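Local structure of amidohydrolase 3 domain-containing protein (Pyrococcus furiosus, 3ICJ) at residues S188-E193 with V198-L203; D181-K186 with R207-E212; A361-E366 with K386-R391. The protein is of undetermined substrate but binds zinc and probably hydrolyses carbon-nitrogen bonds other than peptide bonds, as in the amidohydrolase family. All coordinates share one frame; numbering follows the deposited sequence.

Overall arrangement
The three interactions illustrate how contact chemistry changes with place in a fold. Interactions 1 and 2 adjoin each other, their centres about 12 Å apart, and share helix 200-214: the first closes a hairpin at the edge of a mixed sheet, the second packs the same helix against the end of helix 177-183. Leu185 bridges them, touching both Val198 and Phe191. Interaction 3 stands about 39 to 40 Å from them, centre to centre, among the alternating strands and helices nearer the zinc site. All three are partly buried. Interaction 1 is rich in charge and hydrogen bonds, interaction 2 is joined by apolar side chains, and interaction 3 joins an apolar interior to an acidic outer side.

Interaction 1 (S188-E193 with V198-L203); sequences SKDFDE and VRERAL
Arg199 reaches across this beta hairpin to bind both a backbone oxygen and a carboxylate. A bend at chi3 (-68°) swings the guanidinium alongside the opposing chain, where NH2 gives one hydrogen to Lys189 O at 2.8 Å and another to Asp192 OD1 at 3.1 Å. NH1 meets Asp192 OD2 at 3.0 Å, completing an end-on, two-nitrogen salt bridge. All three acceptors lie close to the guanidinium plane, but the carboxylate, turned 56° against it, is met from above its own plane. At the NE side, in the guanidinium plane, a water accepts from NE and donates to Lys189 O and Asp190 OD1.

Asp190 uses both backbone and side chain. Its O accepts from Arg199 N at 2.9 Å and lies over one face of the guanidinium. CB rests on Ala202 CB at 3.6 Å, and OD2 lies 3.2 Å from Arg201 CB. OD1 stands 3.8 Å from Glu200 OE1; Lys189 NZ, in a long (3.8 Å) salt bridge with Asp190 OD1 and near Glu200 OE1, would be expected to offset the pair.

Val198 CG1 touches the Phe191 ring at their non-hydrogen-bonded pair. Strand 197-199 lies between strand 172-175 and the outermost strand 191-192, and helix 200-214 starts straight after strand 197-199.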
loop_
_atom_site.group_PDB
_atom_site.type_symbol
_atom_site.label_atom_id
_atom_site.label_comp_id
_atom_site.label_asym_id
_atom_site.label_seq_id
_atom_site.Cartn_x
_atom_site.Cartn_y
_atom_site.Cartn_z
ATOM N N SER A 188 18.818 -15.796 -22.183
ATOM C CA SER A 188 18.736 -14.430 -22.702
ATOM C C SER A 188 19.985 -13.647 -22.322
ATOM O O SER A 188 20.796 -14.105 -21.502
ATOM C CB SER A 188 17.472 -13.698 -22.209
ATOM O OG SER A 188 17.631 -13.192 -20.895
ATOM N N LYS A 189 20.132 -12.460 -22.912
ATOM C CA LYS A 189 21.226 -11.546 -22.550
ATOM C C LYS A 189 21.075 -10.949 -21.131
ATOM O O LYS A 189 21.996 -10.309 -20.619
ATOM C CB LYS A 189 21.417 -10.459 -23.626
ATOM C CG LYS A 189 20.139 -9.870 -24.198
ATOM C CD LYS A 189 19.678 -8.629 -23.452
ATOM C CE LYS A 189 18.833 -7.749 -24.355
ATOM N NZ LYS A 189 18.266 -6.596 -23.617
ATOM N N ASP A 190 19.923 -11.195 -20.496
ATOM C CA ASP A 190 19.657 -10.738 -19.133
ATOM C C ASP A 190 19.950 -11.813 -18.076
ATOM O O ASP A 190 19.801 -11.570 -16.871
ATOM C CB ASP A 190 18.196 -10.283 -18.997
ATOM C CG ASP A 190 17.828 -9.153 -19.950
ATOM O OD1 ASP A 190 18.691 -8.294 -20.240
ATOM O OD2 ASP A 190 16.658 -9.120 -20.390
ATOM N N PHE A 191 20.336 -13.007 -18.519
ATOM C CA PHE A 191 20.583 -14.115 -17.589
ATOM C C PHE A 191 21.957 -14.698 -17.854
ATOM O O PHE A 191 22.259 -15.133 -18.970
ATOM C CB PHE A 191 19.459 -15.175 -17.675
ATOM C CG PHE A 191 19.651 -16.410 -16.782
ATOM C CD1 PHE A 191 20.188 -16.316 -15.487
ATOM C CD2 PHE A 191 19.238 -17.666 -17.238
ATOM C CE1 PHE A 191 20.326 -17.457 -14.671
ATOM C CE2 PHE A 191 19.380 -18.817 -16.436
ATOM C CZ PHE A 191 19.926 -18.707 -15.145
ATOM N N ASP A 192 22.800 -14.646 -16.827
ATOM C CA ASP A 192 24.103 -15.317 -16.861
ATOM C C ASP A 192 23.977 -16.575 -16.007
ATOM O O ASP A 192 24.018 -16.516 -14.773
ATOM C CB ASP A 192 25.213 -14.395 -16.333
ATOM C CG ASP A 192 25.419 -13.161 -17.192
ATOM O OD1 ASP A 192 25.020 -13.151 -18.377
ATOM O OD2 ASP A 192 25.999 -12.188 -16.676
ATOM N N GLU A 193 23.781 -17.701 -16.681
ATOM C CA GLU A 193 23.585 -18.997 -16.035
ATOM C C GLU A 193 24.814 -19.468 -15.245
ATOM O O GLU A 193 24.664 -20.075 -14.201
ATOM C CB GLU A 193 23.182 -20.078 -17.064
ATOM C CG GLU A 193 22.859 -19.537 -18.470
ATOM C CD GLU A 193 21.627 -20.161 -19.123
ATOM O OE1 GLU A 193 21.040 -19.507 -20.023
ATOM O OE2 GLU A 193 21.241 -21.290 -18.738
ATOM N N VAL A 198 20.790 -12.360 -12.658
ATOM C CA VAL A 198 19.733 -11.887 -13.542
ATOM C C VAL A 198 19.547 -10.374 -13.533
ATOM O O VAL A 198 19.728 -9.726 -12.521
ATOM C CB VAL A 198 18.380 -12.547 -13.244
ATOM C CG1 VAL A 198 18.384 -13.992 -13.666
ATOM C CG2 VAL A 198 18.031 -12.402 -11.792
ATOM N N ARG A 199 19.179 -9.834 -14.683
ATOM C CA ARG A 199 19.011 -8.404 -14.863
ATOM C C ARG A 199 17.678 -8.131 -15.535
ATOM O O ARG A 199 17.105 -9.011 -16.136
ATOM C CB ARG A 199 20.130 -7.845 -15.741
ATOM C CG ARG A 199 21.496 -7.949 -15.136
ATOM C CD ARG A 199 22.580 -7.576 -16.119
ATOM N NE ARG A 199 22.692 -8.535 -17.202
ATOM C CZ ARG A 199 23.500 -9.585 -17.192
ATOM N NH1 ARG A 199 24.279 -9.820 -16.153
ATOM N NH2 ARG A 199 23.523 -10.398 -18.227
ATOM N N GLU A 200 17.211 -6.892 -15.437
ATOM C CA GLU A 200 16.141 -6.394 -16.284
ATOM C C GLU A 200 15.000 -7.380 -16.449
ATOM O O GLU A 200 14.342 -7.722 -15.489
ATOM C CB GLU A 200 16.678 -5.947 -17.640
ATOM C CG GLU A 200 17.609 -4.776 -17.556
ATOM C CD GLU A 200 18.092 -4.297 -18.913
ATOM O OE1 GLU A 200 17.540 -4.728 -19.939
ATOM O OE2 GLU A 200 19.027 -3.480 -18.950
ATOM N N ARG A 201 14.777 -7.830 -17.680
ATOM C CA ARG A 201 13.613 -8.647 -17.998
ATOM C C ARG A 201 13.616 -9.946 -17.200
ATOM O O ARG A 201 12.590 -10.355 -16.656
ATOM C CB ARG A 201 13.566 -8.952 -19.497
ATOM C CG ARG A 201 12.762 -7.951 -20.310
ATOM C CD ARG A 201 12.766 -6.579 -19.655
ATOM N NE ARG A 201 11.419 -6.031 -19.527
ATOM C CZ ARG A 201 11.096 -5.021 -18.726
ATOM N NH1 ARG A 201 12.026 -4.444 -17.976
ATOM N NH2 ARG A 201 9.845 -4.587 -18.673
ATOM N N ALA A 202 14.777 -10.590 -17.132
ATOM C CA ALA A 202 14.868 -11.952 -16.633
ATOM C C ALA A 202 14.683 -11.980 -15.136
ATOM O O ALA A 202 14.210 -12.946 -14.578
ATOM C CB ALA A 202 16.175 -12.566 -17.011
ATOM N N LEU A 203 15.053 -10.888 -14.501
ATOM C CA LEU A 203 14.752 -10.667 -13.086
ATOM C C LEU A 203 13.243 -10.487 -12.832
ATOM O O LEU A 203 12.698 -11.100 -11.914
ATOM C CB LEU A 203 15.533 -9.467 -12.534
ATOM C CG LEU A 203 15.148 -8.937 -11.144
ATOM C CD1 LEU A 203 15.385 -9.956 -10.035
ATOM C CD2 LEU A 203 15.937 -7.718 -10.853
HETATM O O HOH W 1 21.293 -7.401 -19.424
#

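Interaction 2 (D181-K186 with R207-E212); sequences DLLNLK and RKIINE
Ile209 meets Leu183 across this contact, and the 2.9 Å bond from Glu212 N to Lys208 O belongs to the helix backbone that carries the isoleucine; no hydrogen bond crosses between the segments. The motif is helix-against-helix packing: the last turn of helix 177-183, with the residues that leave it, lies against the C-terminal half of helix 200-214. The joining is done almost entirely by hydrophobic branches.

Leu183 and Ile209 carry most of the contact. With CG beside its own backbone N (chi1 -74°), Leu183 extends CD2 towards the other helix, where this one methyl touches two successive residues, Ile209 through CG2 and Ile210 through CG1. Ser206 and Ile214 of the same helix also touch Leu183.

Past Asn184, which leaves the helix with positive phi (52°), Leu185 adds its CD2 next to the tip of Ile209. Leu185 also touches Glu205 and Ser206, and the two leucines together span more than one turn of helix 200-214.

Ile209 therefore works with both of its branches. CG2 stands 3.7 Å from Leu183 CD2, whereas the longer arm ends with CD1 between two partners, 3.8 Å from Leu183 O and 4.0 Å from Leu185 CD2.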
loop_
_atom_site.group_PDB
_atom_site.type_symbol
_atom_site.label_atom_id
_atom_site.label_comp_id
_atom_site.label_asym_id
_atom_site.label_seq_id
_atom_site.Cartn_x
_atom_site.Cartn_y
_atom_site.Cartn_z
ATOM N N ASP A 181 17.448 -24.117 -10.877
ATOM C CA ASP A 181 16.732 -25.344 -11.263
ATOM C C ASP A 181 15.216 -25.206 -11.090
ATOM O O ASP A 181 14.439 -25.760 -11.878
ATOM C CB ASP A 181 17.230 -26.556 -10.451
ATOM C CG ASP A 181 18.648 -27.009 -10.835
ATOM O OD1 ASP A 181 19.201 -26.551 -11.865
ATOM O OD2 ASP A 181 19.201 -27.858 -10.098
ATOM N N LEU A 182 14.803 -24.479 -10.054
ATOM C CA LEU A 182 13.380 -24.244 -9.813
ATOM C C LEU A 182 12.771 -23.274 -10.826
ATOM O O LEU A 182 11.597 -23.401 -11.186
ATOM C CB LEU A 182 13.127 -23.754 -8.383
ATOM C CG LEU A 182 13.356 -24.699 -7.196
ATOM C CD1 LEU A 182 12.941 -23.994 -5.908
ATOM C CD2 LEU A 182 12.616 -26.040 -7.341
ATOM N N LEU A 183 13.570 -22.322 -11.300
ATOM C CA LEU A 183 13.071 -21.291 -12.221
ATOM C C LEU A 183 12.917 -21.756 -13.666
ATOM O O LEU A 183 11.931 -21.415 -14.316
ATOM C CB LEU A 183 13.935 -20.017 -12.162
ATOM C CG LEU A 183 13.796 -19.100 -10.936
ATOM C CD1 LEU A 183 14.676 -17.887 -11.104
ATOM C CD2 LEU A 183 12.367 -18.635 -10.730
ATOM N N ASN A 184 13.893 -22.521 -14.158
ATOM C CA ASN A 184 13.927 -22.951 -15.554
ATOM C C ASN A 184 13.784 -21.815 -16.580
ATOM O O ASN A 184 13.005 -21.927 -17.530
ATOM C CB ASN A 184 12.892 -24.053 -15.813
ATOM C CG ASN A 184 13.511 -25.423 -15.841
ATOM O OD1 ASN A 184 13.426 -26.124 -16.846
ATOM N ND2 ASN A 184 14.169 -25.804 -14.748
ATOM N N LEU A 185 14.529 -20.727 -16.368
ATOM C CA LEU A 185 14.508 -19.564 -17.264
ATOM C C LEU A 185 15.094 -19.897 -18.628
ATOM O O LEU A 185 16.036 -20.678 -18.718
ATOM C CB LEU A 185 15.339 -18.423 -16.677
ATOM C CG LEU A 185 14.976 -17.818 -15.327
ATOM C CD1 LEU A 185 16.132 -16.930 -14.907
ATOM C CD2 LEU A 185 13.664 -17.042 -15.411
ATOM N N LYS A 186 14.535 -19.288 -19.675
ATOM C CA LYS A 186 15.049 -19.437 -21.040
ATOM C C LYS A 186 16.319 -18.591 -21.179
ATOM O O LYS A 186 16.428 -17.552 -20.518
ATOM C CB LYS A 186 13.983 -19.015 -22.064
ATOM C CG LYS A 186 12.651 -19.750 -21.915
ATOM C CD LYS A 186 11.650 -19.335 -22.975
ATOM C CE LYS A 186 10.278 -19.907 -22.668
ATOM N NZ LYS A 186 9.405 -19.864 -23.876
ATOM N N ARG A 207 10.904 -13.071 -10.694
ATOM C CA ARG A 207 9.951 -12.642 -9.688
ATOM C C ARG A 207 8.581 -13.240 -9.974
ATOM O O ARG A 207 7.936 -13.750 -9.088
ATOM C CB ARG A 207 9.819 -11.125 -9.711
ATOM C CG ARG A 207 10.827 -10.346 -8.919
ATOM C CD ARG A 207 10.291 -8.935 -8.713
ATOM N NE ARG A 207 11.294 -7.917 -8.436
ATOM C CZ ARG A 207 11.763 -7.058 -9.334
ATOM N NH1 ARG A 207 11.359 -7.114 -10.595
ATOM N NH2 ARG A 207 12.657 -6.143 -8.975
ATOM N N LYS A 208 8.142 -13.147 -11.220
ATOM C CA LYS A 208 6.824 -13.629 -11.638
ATOM C C LYS A 208 6.698 -15.131 -11.358
ATOM O O LYS A 208 5.691 -15.568 -10.790
ATOM C CB LYS A 208 6.580 -13.316 -13.118
ATOM C CG LYS A 208 5.244 -13.811 -13.684
ATOM C CD LYS A 208 5.228 -13.759 -15.212
ATOM C CE LYS A 208 4.412 -12.594 -15.730
ATOM N NZ LYS A 208 2.968 -12.956 -15.770
ATOM N N ILE A 209 7.735 -15.898 -11.727
ATOM C CA ILE A 209 7.748 -17.350 -11.518
ATOM C C ILE A 209 7.770 -17.700 -10.020
ATOM O O ILE A 209 7.044 -18.591 -9.570
ATOM C CB ILE A 209 8.910 -18.055 -12.291
ATOM C CG1 ILE A 209 8.687 -17.960 -13.812
ATOM C CG2 ILE A 209 8.997 -19.520 -11.901
ATOM C CD1 ILE A 209 9.945 -18.228 -14.662
ATOM N N ILE A 210 8.578 -16.974 -9.258
ATOM C CA ILE A 210 8.609 -17.114 -7.802
ATOM C C ILE A 210 7.220 -16.897 -7.174
ATOM O O ILE A 210 6.730 -17.739 -6.409
ATOM C CB ILE A 210 9.671 -16.175 -7.179
ATOM C CG1 ILE A 210 11.067 -16.733 -7.449
ATOM C CG2 ILE A 210 9.425 -15.999 -5.660
ATOM C CD1 ILE A 210 12.207 -15.725 -7.304
ATOM N N ASN A 211 6.573 -15.797 -7.548
ATOM C CA ASN A 211 5.273 -15.421 -6.991
ATOM C C ASN A 211 4.109 -16.321 -7.400
ATOM O O ASN A 211 3.208 -16.576 -6.599
ATOM C CB ASN A 211 4.924 -13.972 -7.350
ATOM C CG ASN A 211 5.843 -12.959 -6.686
ATOM O OD1 ASN A 211 6.492 -13.242 -5.674
ATOM N ND2 ASN A 211 5.901 -11.764 -7.258
ATOM N N GLU A 212 4.128 -16.786 -8.643
ATOM C CA GLU A 212 3.022 -17.561 -9.194
ATOM C C GLU A 212 3.194 -19.083 -9.107
ATOM O O GLU A 212 2.221 -19.795 -8.860
ATOM C CB GLU A 212 2.750 -17.144 -10.643
ATOM C CG GLU A 212 2.365 -15.678 -10.793
ATOM C CD GLU A 212 2.121 -15.269 -12.237
ATOM O OE1 GLU A 212 1.579 -14.167 -12.446
ATOM O OE2 GLU A 212 2.469 -16.036 -13.161
#

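Interaction 3 (A361-E366 with K386-R391); sequences AFEEAE and KELKVR
Leu388 presses both of its methyl groups against the side chain of Glu363, and the contrast between this apolar grip and the carboxylate beyond it runs through the whole contact. CD2 of Leu388 lies 3.5 Å from Glu363 CG and CD1 lies 3.7 Å from the same carbon, the two side chains meeting at about a right angle. The glutamate thus lends its aliphatic part to the packing.

Further inward, Phe362 and Val390 point towards each other's segment. Val390 CG1, anti to the backbone N (chi1 -173°), comes to the CD2-CE2 side of the ring, 4.0 Å from Phe362 CE2, and approaches it at a slant. Ile371 of strand 370-371 touches both residues, and Leu359 packs on Val390 and Leu388, so this half is enclosed.

The outer half is looser and lies on the exposed glutamates. Glu387, bent at chi2, holds OE1 4.2 Å from Glu363 OE1, with the carboxylate planes 53° apart. Glu363 OE2 makes a salt bridge with Arg384, which would partly offset the like charges.

Both helices end here in Schellman motifs, at Glu366 and Lys389, whose positive phi angles (53° in each) turn the chain out of the helix. After the second, Val390 follows at once and leads into strand 391-394. Helix 352-365 and helix 379-388 follow strands 346-349 and 370-371, in the alternating beta-alpha order expected of an amidohydrolase barrel. The contact lies outside the zinc site, with the Phe362 side chain about 10 Å from that of His348, a zinc ligand.

With no hydrogen bond across the two segments, cohesion comes from carbon packing, while the acidic pair, if ionised, would add negative charge on the exposed side.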
loop_
_atom_site.group_PDB
_atom_site.type_symbol
_atom_site.label_atom_id
_atom_site.label_comp_id
_atom_site.label_asym_id
_atom_site.label_seq_id
_atom_site.Cartn_x
_atom_site.Cartn_y
_atom_site.Cartn_z
ATOM N N ALA A 361 -11.093 7.014 -19.342
ATOM C CA ALA A 361 -11.705 5.711 -19.153
ATOM C C ALA A 361 -12.904 5.786 -18.205
ATOM O O ALA A 361 -13.936 5.161 -18.472
ATOM C CB ALA A 361 -10.693 4.730 -18.658
ATOM N N PHE A 362 -12.761 6.558 -17.120
ATOM C CA PHE A 362 -13.841 6.753 -16.147
ATOM C C PHE A 362 -15.000 7.556 -16.726
ATOM O O PHE A 362 -16.164 7.238 -16.472
ATOM C CB PHE A 362 -13.337 7.427 -14.856
ATOM C CG PHE A 362 -12.401 6.580 -14.039
ATOM C CD1 PHE A 362 -12.513 5.196 -14.021
ATOM C CD2 PHE A 362 -11.408 7.181 -13.264
ATOM C CE1 PHE A 362 -11.642 4.418 -13.260
ATOM C CE2 PHE A 362 -10.534 6.413 -12.502
ATOM C CZ PHE A 362 -10.648 5.033 -12.498
ATOM N N GLU A 363 -14.671 8.593 -17.493
ATOM C CA GLU A 363 -15.659 9.410 -18.180
ATOM C C GLU A 363 -16.513 8.590 -19.132
ATOM O O GLU A 363 -17.737 8.682 -19.097
ATOM C CB GLU A 363 -14.979 10.496 -18.994
ATOM C CG GLU A 363 -15.124 11.877 -18.441
ATOM C CD GLU A 363 -15.337 12.910 -19.526
ATOM O OE1 GLU A 363 -16.428 13.516 -19.565
ATOM O OE2 GLU A 363 -14.418 13.103 -20.342
ATOM N N GLU A 364 -15.857 7.797 -19.980
ATOM C CA GLU A 364 -16.542 7.041 -21.031
ATOM C C GLU A 364 -17.444 5.977 -20.432
ATOM O O GLU A 364 -18.578 5.804 -20.867
ATOM C CB GLU A 364 -15.533 6.406 -21.997
ATOM C CG GLU A 364 -16.134 5.339 -22.916
ATOM C CD GLU A 364 -15.198 4.891 -24.011
ATOM O OE1 GLU A 364 -14.392 5.717 -24.491
ATOM O OE2 GLU A 364 -15.280 3.705 -24.394
ATOM N N ALA A 365 -16.939 5.288 -19.414
ATOM C CA ALA A 365 -17.701 4.234 -18.740
ATOM C C ALA A 365 -18.719 4.769 -17.714
ATOM O O ALA A 365 -19.461 3.988 -17.127
ATOM C CB ALA A 365 -16.747 3.239 -18.081
ATOM N N GLU A 366 -18.731 6.089 -17.510
ATOM C CA GLU A 366 -19.591 6.778 -16.532
ATOM C C GLU A 366 -19.431 6.160 -15.157
ATOM O O GLU A 366 -20.410 5.852 -14.476
ATOM C CB GLU A 366 -21.064 6.788 -16.993
ATOM C CG GLU A 366 -21.267 7.577 -18.277
ATOM C CD GLU A 366 -22.557 7.210 -18.995
ATOM O OE1 GLU A 366 -22.727 6.038 -19.411
ATOM O OE2 GLU A 366 -23.396 8.108 -19.155
ATOM N N LYS A 386 -12.475 16.932 -10.099
ATOM C CA LYS A 386 -13.565 17.454 -9.272
ATOM C C LYS A 386 -14.932 16.982 -9.787
ATOM O O LYS A 386 -15.727 16.451 -9.008
ATOM C CB LYS A 386 -13.515 18.994 -9.252
ATOM C CG LYS A 386 -14.484 19.674 -8.298
ATOM C CD LYS A 386 -14.361 21.196 -8.478
ATOM C CE LYS A 386 -15.580 21.947 -7.959
ATOM N NZ LYS A 386 -15.521 22.113 -6.487
ATOM N N GLU A 387 -15.171 17.159 -11.098
ATOM C CA GLU A 387 -16.472 16.906 -11.747
ATOM C C GLU A 387 -16.856 15.425 -11.797
ATOM O O GLU A 387 -18.023 15.077 -11.615
ATOM C CB GLU A 387 -16.506 17.580 -13.145
ATOM C CG GLU A 387 -17.080 16.789 -14.335
ATOM C CD GLU A 387 -16.358 17.112 -15.669
ATOM O OE1 GLU A 387 -15.981 16.164 -16.398
ATOM O OE2 GLU A 387 -16.149 18.308 -15.989
ATOM N N LEU A 388 -15.866 14.563 -12.030
ATOM C CA LEU A 388 -16.051 13.113 -12.044
ATOM C C LEU A 388 -15.967 12.488 -10.643
ATOM O O LEU A 388 -16.198 11.279 -10.501
ATOM C CB LEU A 388 -14.994 12.456 -12.941
ATOM C CG LEU A 388 -15.017 12.678 -14.456
ATOM C CD1 LEU A 388 -13.725 12.136 -15.063
ATOM C CD2 LEU A 388 -16.273 12.051 -15.092
ATOM N N LYS A 389 -15.602 13.300 -9.638
ATOM C CA LYS A 389 -15.480 12.861 -8.217
ATOM C C LYS A 389 -14.573 11.629 -8.064
ATOM O O LYS A 389 -14.862 10.713 -7.275
ATOM C CB LYS A 389 -16.866 12.595 -7.590
ATOM C CG LYS A 389 -17.901 13.732 -7.740
ATOM C CD LYS A 389 -19.272 13.280 -7.222
ATOM C CE LYS A 389 -20.228 14.454 -7.033
ATOM N NZ LYS A 389 -20.890 14.841 -8.302
ATOM N N VAL A 390 -13.474 11.616 -8.822
ATOM C CA VAL A 390 -12.498 10.521 -8.771
ATOM C C VAL A 390 -11.803 10.515 -7.414
ATOM O O VAL A 390 -11.301 11.549 -6.953
ATOM C CB VAL A 390 -11.421 10.656 -9.870
ATOM C CG1 VAL A 390 -10.526 9.405 -9.903
ATOM C CG2 VAL A 390 -12.071 10.878 -11.234
ATOM N N ARG A 391 -11.781 9.351 -6.778
ATOM C CA ARG A 391 -11.109 9.194 -5.500
ATOM C C ARG A 391 -9.630 8.972 -5.773
ATOM O O ARG A 391 -9.273 8.378 -6.791
ATOM C CB ARG A 391 -11.718 8.026 -4.745
ATOM C CG ARG A 391 -13.159 8.302 -4.284
ATOM C CD ARG A 391 -13.927 7.025 -4.010
ATOM N NE ARG A 391 -14.365 6.342 -5.230
ATOM C CZ ARG A 391 -14.057 5.085 -5.560
ATOM N NH1 ARG A 391 -13.323 4.333 -4.756
ATOM N NH2 ARG A 391 -14.508 4.559 -6.697
#